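Local atomic coordinates of galectin 2 (Gallus gallus, PDB entry 2YMZ), a protein that probably binds carbohydrates, as expected of a prototype galectin, a beta-sandwich lectin of the galactoside-binding family. Residues L9-G14 / I83-L88; E25-F30 / P47-S52. One frame throughout, in Å; residues are numbered along the deposited sequence.

Contact 1 (L9-G14 / I83-L88)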
loop_
_atom_site.group_PDB
_atom_site.type_symbol
_atom_site.label_atom_id
_atom_site.label_comp_id
_atom_site.label_asym_id
_atom_site.label_seq_id
_atom_site.Cartn_x
_atom_site.Cartn_y
_atom_site.Cartn_z
ATOM N N LEU A 9 9.960 -3.696 0.494
ATOM C CA LEU A 9 9.558 -4.388 -0.707
ATOM C C LEU A 9 10.864 -5.150 -0.943
ATOM O O LEU A 9 11.897 -4.945 -0.291
ATOM C CB LEU A 9 9.334 -3.436 -1.889
ATOM C CG LEU A 9 8.177 -2.478 -1.987
ATOM C CD1 LEU A 9 8.436 -1.490 -3.120
ATOM C CD2 LEU A 9 6.920 -3.273 -2.295
ATOM N N ASP A 10 10.818 -6.068 -1.832
ATOM C CA ASP A 10 12.019 -6.781 -2.062
ATOM C C ASP A 10 11.834 -6.893 -3.526
ATOM O O ASP A 10 11.738 -7.986 -4.062
ATOM C CB ASP A 10 11.925 -8.145 -1.312
ATOM C CG ASP A 10 13.028 -9.113 -1.705
ATOM O OD1 ASP A 10 14.039 -8.685 -2.268
ATOM O OD2 ASP A 10 12.877 -10.324 -1.459
ATOM N N TRP A 11 11.716 -5.725 -4.201
ATOM C CA TRP A 11 11.365 -5.750 -5.598
ATOM C C TRP A 11 12.624 -5.780 -6.450
ATOM O O TRP A 11 13.493 -4.898 -6.317
ATOM C CB TRP A 11 10.574 -4.482 -5.987
ATOM C CG TRP A 11 9.761 -4.589 -7.269
ATOM C CD1 TRP A 11 8.938 -5.595 -7.640
ATOM C CD2 TRP A 11 9.622 -3.576 -8.262
ATOM N NE1 TRP A 11 8.346 -5.322 -8.817
ATOM C CE2 TRP A 11 8.732 -4.067 -9.223
ATOM C CE3 TRP A 11 10.190 -2.294 -8.440
ATOM C CZ2 TRP A 11 8.380 -3.347 -10.358
ATOM C CZ3 TRP A 11 9.836 -1.563 -9.591
ATOM C CH2 TRP A 11 8.931 -2.088 -10.520
ATOM N N LYS A 12 12.703 -6.776 -7.331
ATOM C CA LYS A 12 13.931 -7.019 -8.094
ATOM C C LYS A 12 13.711 -7.012 -9.570
ATOM O O LYS A 12 12.587 -7.058 -10.125
ATOM C CB LYS A 12 14.532 -8.411 -7.696
ATOM C CG LYS A 12 15.248 -8.422 -6.332
ATOM C CD LYS A 12 16.139 -9.670 -6.167
ATOM C CE LYS A 12 17.299 -9.437 -5.206
ATOM N NZ LYS A 12 16.898 -9.514 -3.771
ATOM N N SER A 13 14.823 -7.094 -10.279
ATOM C CA SER A 13 14.742 -7.038 -11.664
ATOM C C SER A 13 13.855 -8.144 -12.233
ATOM O O SER A 13 13.811 -9.275 -11.715
ATOM C CB SER A 13 16.189 -7.104 -12.169
ATOM O OG SER A 13 16.228 -6.534 -13.415
ATOM N N GLY A 14 13.091 -7.831 -13.258
ATOM C CA GLY A 14 12.009 -8.734 -13.722
ATOM C C GLY A 14 10.648 -8.430 -13.024
ATOM O O GLY A 14 9.565 -8.861 -13.513
ATOM N N ILE A 83 -1.519 2.259 -13.750
ATOM C CA ILE A 83 -0.106 2.507 -14.165
ATOM C C ILE A 83 0.682 1.170 -13.907
ATOM O O ILE A 83 0.593 0.634 -12.835
ATOM C CB ILE A 83 0.449 3.662 -13.326
ATOM C CG1 ILE A 83 -0.309 4.961 -13.730
ATOM C CG2 ILE A 83 1.907 3.896 -13.653
ATOM C CD1 ILE A 83 -0.264 6.153 -12.790
ATOM N N ILE A 84 1.465 0.707 -14.869
ATOM C CA ILE A 84 2.233 -0.526 -14.610
ATOM C C ILE A 84 3.716 -0.148 -14.682
ATOM O O ILE A 84 4.078 0.542 -15.634
ATOM C CB ILE A 84 1.954 -1.529 -15.703
ATOM C CG1 ILE A 84 0.487 -1.938 -15.544
ATOM C CG2 ILE A 84 2.884 -2.762 -15.512
ATOM C CD1 ILE A 84 -0.140 -2.775 -16.631
ATOM N N VAL A 85 4.492 -0.504 -13.677
ATOM C CA VAL A 85 5.939 -0.218 -13.668
ATOM C C VAL A 85 6.638 -1.568 -13.773
ATOM O O VAL A 85 6.253 -2.516 -13.065
ATOM C CB VAL A 85 6.380 0.406 -12.365
ATOM C CG1 VAL A 85 7.854 0.875 -12.524
ATOM C CG2 VAL A 85 5.493 1.653 -12.020
ATOM N N GLU A 86 7.682 -1.633 -14.611
ATOM C CA GLU A 86 8.505 -2.849 -14.671
ATOM C C GLU A 86 9.946 -2.525 -14.430
ATOM O O GLU A 86 10.423 -1.455 -14.914
ATOM C CB GLU A 86 8.340 -3.421 -16.015
ATOM C CG GLU A 86 7.059 -4.201 -15.999
ATOM C CD GLU A 86 6.519 -4.401 -17.351
ATOM O OE1 GLU A 86 7.153 -3.886 -18.286
ATOM O OE2 GLU A 86 5.447 -5.073 -17.450
ATOM N N PHE A 87 10.590 -3.389 -13.632
ATOM C CA PHE A 87 11.964 -3.211 -13.225
ATOM C C PHE A 87 12.758 -4.059 -14.234
ATOM O O PHE A 87 12.735 -5.318 -14.166
ATOM C CB PHE A 87 12.106 -3.695 -11.775
ATOM C CG PHE A 87 13.460 -3.439 -11.148
ATOM C CD1 PHE A 87 14.590 -3.151 -11.927
ATOM C CD2 PHE A 87 13.608 -3.602 -9.785
ATOM C CE1 PHE A 87 15.826 -2.951 -11.355
ATOM C CE2 PHE A 87 14.864 -3.374 -9.176
ATOM C CZ PHE A 87 15.963 -3.080 -9.976
ATOM N N LEU A 88 13.330 -3.408 -15.239
ATOM C CA LEU A 88 13.939 -4.165 -16.316
ATOM C C LEU A 88 15.480 -4.010 -16.324
ATOM O O LEU A 88 16.045 -3.477 -17.273
ATOM C CB LEU A 88 13.290 -3.823 -17.659
ATOM C CG LEU A 88 11.802 -4.141 -17.767
ATOM C CD1 LEU A 88 11.330 -3.743 -19.125
ATOM C CD2 LEU A 88 11.498 -5.606 -17.544
#

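Contact 2 (E25-F30 / P47-S52). With SO4 (sulfate ion), chain I.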
loop_
_atom_site.group_PDB
_atom_site.type_symbol
_atom_site.label_atom_id
_atom_site.label_comp_id
_atom_site.label_asym_id
_atom_site.label_seq_id
_atom_site.Cartn_x
_atom_site.Cartn_y
_atom_site.Cartn_z
ATOM N N GLU A 25 -10.001 15.466 -8.522
ATOM C CA GLU A 25 -10.609 16.383 -9.482
ATOM C C GLU A 25 -9.799 17.694 -9.523
ATOM O O GLU A 25 -9.703 18.366 -10.568
ATOM C CB GLU A 25 -12.093 16.649 -9.053
ATOM C CG GLU A 25 -12.924 17.307 -10.138
ATOM C CD GLU A 25 -13.167 16.404 -11.350
ATOM O OE1 GLU A 25 -13.811 15.332 -11.195
ATOM O OE2 GLU A 25 -12.727 16.772 -12.470
ATOM N N ASP A 26 -9.195 18.007 -8.383
ATOM C CA ASP A 26 -8.382 19.213 -8.208
ATOM C C ASP A 26 -6.874 18.960 -8.262
ATOM O O ASP A 26 -6.116 19.864 -7.986
ATOM C CB ASP A 26 -8.675 19.840 -6.846
ATOM C CG ASP A 26 -10.075 20.366 -6.769
ATOM O OD1 ASP A 26 -10.572 20.891 -7.800
ATOM O OD2 ASP A 26 -10.712 20.215 -5.709
ATOM N N ALA A 27 -6.441 17.753 -8.669
ATOM C CA ALA A 27 -5.014 17.470 -8.712
ATOM C C ALA A 27 -4.272 18.448 -9.537
ATOM O O ALA A 27 -4.714 18.735 -10.647
ATOM C CB ALA A 27 -4.731 16.060 -9.297
ATOM N N GLU A 28 -3.056 18.850 -9.097
ATOM C CA GLU A 28 -2.157 19.461 -10.044
ATOM C C GLU A 28 -1.058 18.489 -10.404
ATOM O O GLU A 28 -0.441 18.697 -11.372
ATOM C CB GLU A 28 -1.459 20.746 -9.544
ATOM C CG GLU A 28 -2.441 21.945 -9.601
ATOM C CD GLU A 28 -1.791 23.316 -9.389
ATOM O OE1 GLU A 28 -0.520 23.480 -9.384
ATOM O OE2 GLU A 28 -2.597 24.277 -9.235
ATOM N N SER A 29 -0.776 17.488 -9.539
ATOM C CA SER A 29 0.245 16.510 -9.935
ATOM C C SER A 29 0.167 15.324 -8.959
ATOM O O SER A 29 -0.541 15.399 -7.973
ATOM C CB SER A 29 1.652 17.137 -9.831
ATOM O OG SER A 29 2.020 17.265 -8.501
ATOM N N PHE A 30 0.858 14.214 -9.272
ATOM C CA PHE A 30 0.978 13.170 -8.259
ATOM C C PHE A 30 2.345 12.524 -8.568
ATOM O O PHE A 30 2.933 12.766 -9.620
ATOM C CB PHE A 30 -0.200 12.163 -8.304
ATOM C CG PHE A 30 -0.292 11.366 -9.594
ATOM C CD1 PHE A 30 0.343 10.095 -9.719
ATOM C CD2 PHE A 30 -1.118 11.831 -10.627
ATOM C CE1 PHE A 30 0.132 9.337 -10.865
ATOM C CE2 PHE A 30 -1.258 11.109 -11.777
ATOM C CZ PHE A 30 -0.624 9.854 -11.914
ATOM N N PRO A 47 3.567 12.830 -13.075
ATOM C CA PRO A 47 2.756 13.555 -14.050
ATOM C C PRO A 47 2.355 14.918 -13.505
ATOM O O PRO A 47 1.912 15.031 -12.379
ATOM C CB PRO A 47 1.496 12.692 -14.115
ATOM C CG PRO A 47 1.940 11.259 -13.818
ATOM C CD PRO A 47 2.987 11.520 -12.702
ATOM N N ARG A 48 2.543 15.937 -14.321
ATOM C CA ARG A 48 2.266 17.317 -13.895
ATOM C C ARG A 48 1.211 17.908 -14.863
ATOM O O ARG A 48 1.457 18.025 -16.070
ATOM C CB ARG A 48 3.552 18.104 -14.002
ATOM C CG ARG A 48 4.411 17.713 -12.744
ATOM C CD ARG A 48 5.456 18.728 -12.337
ATOM N NE ARG A 48 4.966 20.085 -12.381
ATOM C CZ ARG A 48 4.597 20.859 -11.343
ATOM N NH1 ARG A 48 4.659 20.403 -10.095
ATOM N NH2 ARG A 48 4.143 22.132 -11.601
ATOM N N PHE A 49 0.080 18.259 -14.289
ATOM C CA PHE A 49 -1.078 18.650 -15.124
ATOM C C PHE A 49 -0.848 20.076 -15.650
ATOM O O PHE A 49 -1.155 20.325 -16.793
ATOM C CB PHE A 49 -2.382 18.591 -14.328
ATOM C CG PHE A 49 -2.916 17.180 -14.236
ATOM C CD1 PHE A 49 -3.747 16.700 -15.241
ATOM C CD2 PHE A 49 -2.574 16.380 -13.170
ATOM C CE1 PHE A 49 -4.203 15.407 -15.190
ATOM C CE2 PHE A 49 -3.062 15.045 -13.076
ATOM C CZ PHE A 49 -3.892 14.594 -14.103
ATOM N N ASN A 50 -0.133 20.909 -14.902
ATOM C CA ASN A 50 -0.048 22.374 -15.307
ATOM C C ASN A 50 0.711 22.479 -16.601
ATOM O O ASN A 50 0.367 23.260 -17.487
ATOM C CB ASN A 50 0.755 23.180 -14.249
ATOM C CG ASN A 50 -0.004 23.385 -12.965
ATOM O OD1 ASN A 50 -1.173 23.053 -12.860
ATOM N ND2 ASN A 50 0.680 23.955 -11.956
ATOM N N GLU A 51 1.803 21.709 -16.720
ATOM C CA GLU A 51 2.637 21.762 -17.894
ATOM C C GLU A 51 2.345 20.629 -18.878
ATOM O O GLU A 51 3.048 20.502 -19.884
ATOM C CB GLU A 51 4.122 21.796 -17.520
ATOM C CG GLU A 51 4.460 22.948 -16.561
ATOM C CD GLU A 51 4.569 22.467 -15.136
ATOM O OE1 GLU A 51 4.688 21.228 -14.918
ATOM O OE2 GLU A 51 4.454 23.283 -14.203
ATOM N N SER A 52 1.370 19.795 -18.502
ATOM C CA SER A 52 0.945 18.647 -19.342
ATOM C C SER A 52 2.149 17.780 -19.747
ATOM O O SER A 52 2.453 17.590 -20.921
ATOM C CB SER A 52 0.174 19.153 -20.610
ATOM O OG SER A 52 -0.426 18.023 -21.218
HETATM S S SO4 I . -11.388 13.936 -5.009
HETATM O O1 SO4 I . -12.617 13.720 -4.212
HETATM O O2 SO4 I . -10.515 12.743 -4.804
HETATM O O3 SO4 I . -10.657 15.138 -4.533
HETATM O O4 SO4 I . -11.776 14.105 -6.433
HETATM O O HOH W 1 1.423 20.573 -12.368
#

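Contact 1 (L9-G14 / I83-L88)
Trp-11 and Phe-87 meet between the two sheets of the galectin beta-sandwich, at one end of the fold. Strand 11-12 pairs with strand 112-120 in one sheet; strand 80-88 belongs to the other. The chain crosses from the first sheet toward the second through Ser-13 and Gly-14. The two aromatic side chains slide past each other in opposite directions. CB of Phe-87 lies over the six-membered ring of Trp-11, 3.8 Å from its centroid, in a CH-pi contact. The two rings are oblique, with planes at 53°. The carbonyl O of Val-85 lies in the plane of the indole at its edge, 3.5 Å from CZ2 of Trp-11. CG1 of Val-85 packs on CH2 of Trp-11 at 3.7 Å, and these side chains cross at about a right angle. With CG of Phe-87 anti to its backbone N and beside the carbonyl carbon (chi1 -174°), the ring packs against the backbone of the crossing chain, CD2 of Phe-87 3.4 Å from Lys-12 C. Ser-13 N lies over one face, offset toward the rim, and Trp-11 O is at the edge, 3.5 Å from CE2 of Phe-87. Ile-113 touches both aromatic side chains. One hydrogen bond joins the segments: Gly-14 N donates to Phe-87 O at 2.7 Å, nearly along the C=O axis, with 151° at the hydrogen.

Contact 2 (E25-F30 / P47-S52)
The Phe-30 ring carries the pyrrolidine of Pro-47 over one face and CE2 of Phe-49 at its edge. CG of Pro-47 is 4.0 Å from the centroid of the Phe-30 ring, a CH-pi contact, and lies 3.5 Å from CZ of Phe-30. Phe-122 stacks on the Phe-30 ring. The Phe-49 ring takes Glu-28 O at its edge, in plane, 3.6 Å from CD2 of Phe-49. CB of Ala-27 touches CE2 of Phe-49, and Phe-73 meets the Phe-49 ring edge-to-face. The guanidinium of Arg-48 has water 1 over one face and the Glu-51 carboxylate at its edge. It grips Glu-51 side-on, NE to OE1 and NH2 to OE2, each oxygen using its syn lone pair.

This is one end of the antiparallel pair 30-34 and 40-48 of the beta-sandwich, where the loop before strand 30-34 meets the turn after strand 40-48. Ser-29 and Arg-48 form a single beta bridge. Phe-49 N donates to Glu-28 O at 3.0 Å. Phe-30 N reaches Pro-47 O in a weak bond. Water 1 donates to Glu-28 O and accepts from Asn-50 N, so Glu-28 O is held by the Phe-49 N-H and by the water, which also links it to Asn-50 N.

On the outer side, the Glu-28 chain is extended beyond CG and crosses Asn-50 obliquely. ND2 of Asn-50 donates to OE1 of Glu-28 at 2.9 Å, approaching from above the carboxylate plane, and the carboxylate and amide planes are 63° apart. Farther back in the loop, Glu-25 N donates to O4 of a sulfate ion at 3.1 Å; the ion probably comes from the crystallisation liquor.

In the fold
Contacts 1 and 2 lie on opposite sides of the chain's centre, about 25 Å apart between centres. Both are partly buried, with buried aromatic side chains beside exposed residues. Contact 1 joins the two sheets, and aromatic packing does most of the work, with one backbone bond. Contact 2 joins the loop leading into strand 30-34 to the end of its neighbour 40-48 and the turn beyond. Backbone bonds, a water and polar side chains add to its ring packing there. Along the chain, contact 2 is nested inside the loop closed by contact 1. The two touch in the interior, where CD1 of Ile-83 packs on CE1 of Phe-30 at 3.7 Å.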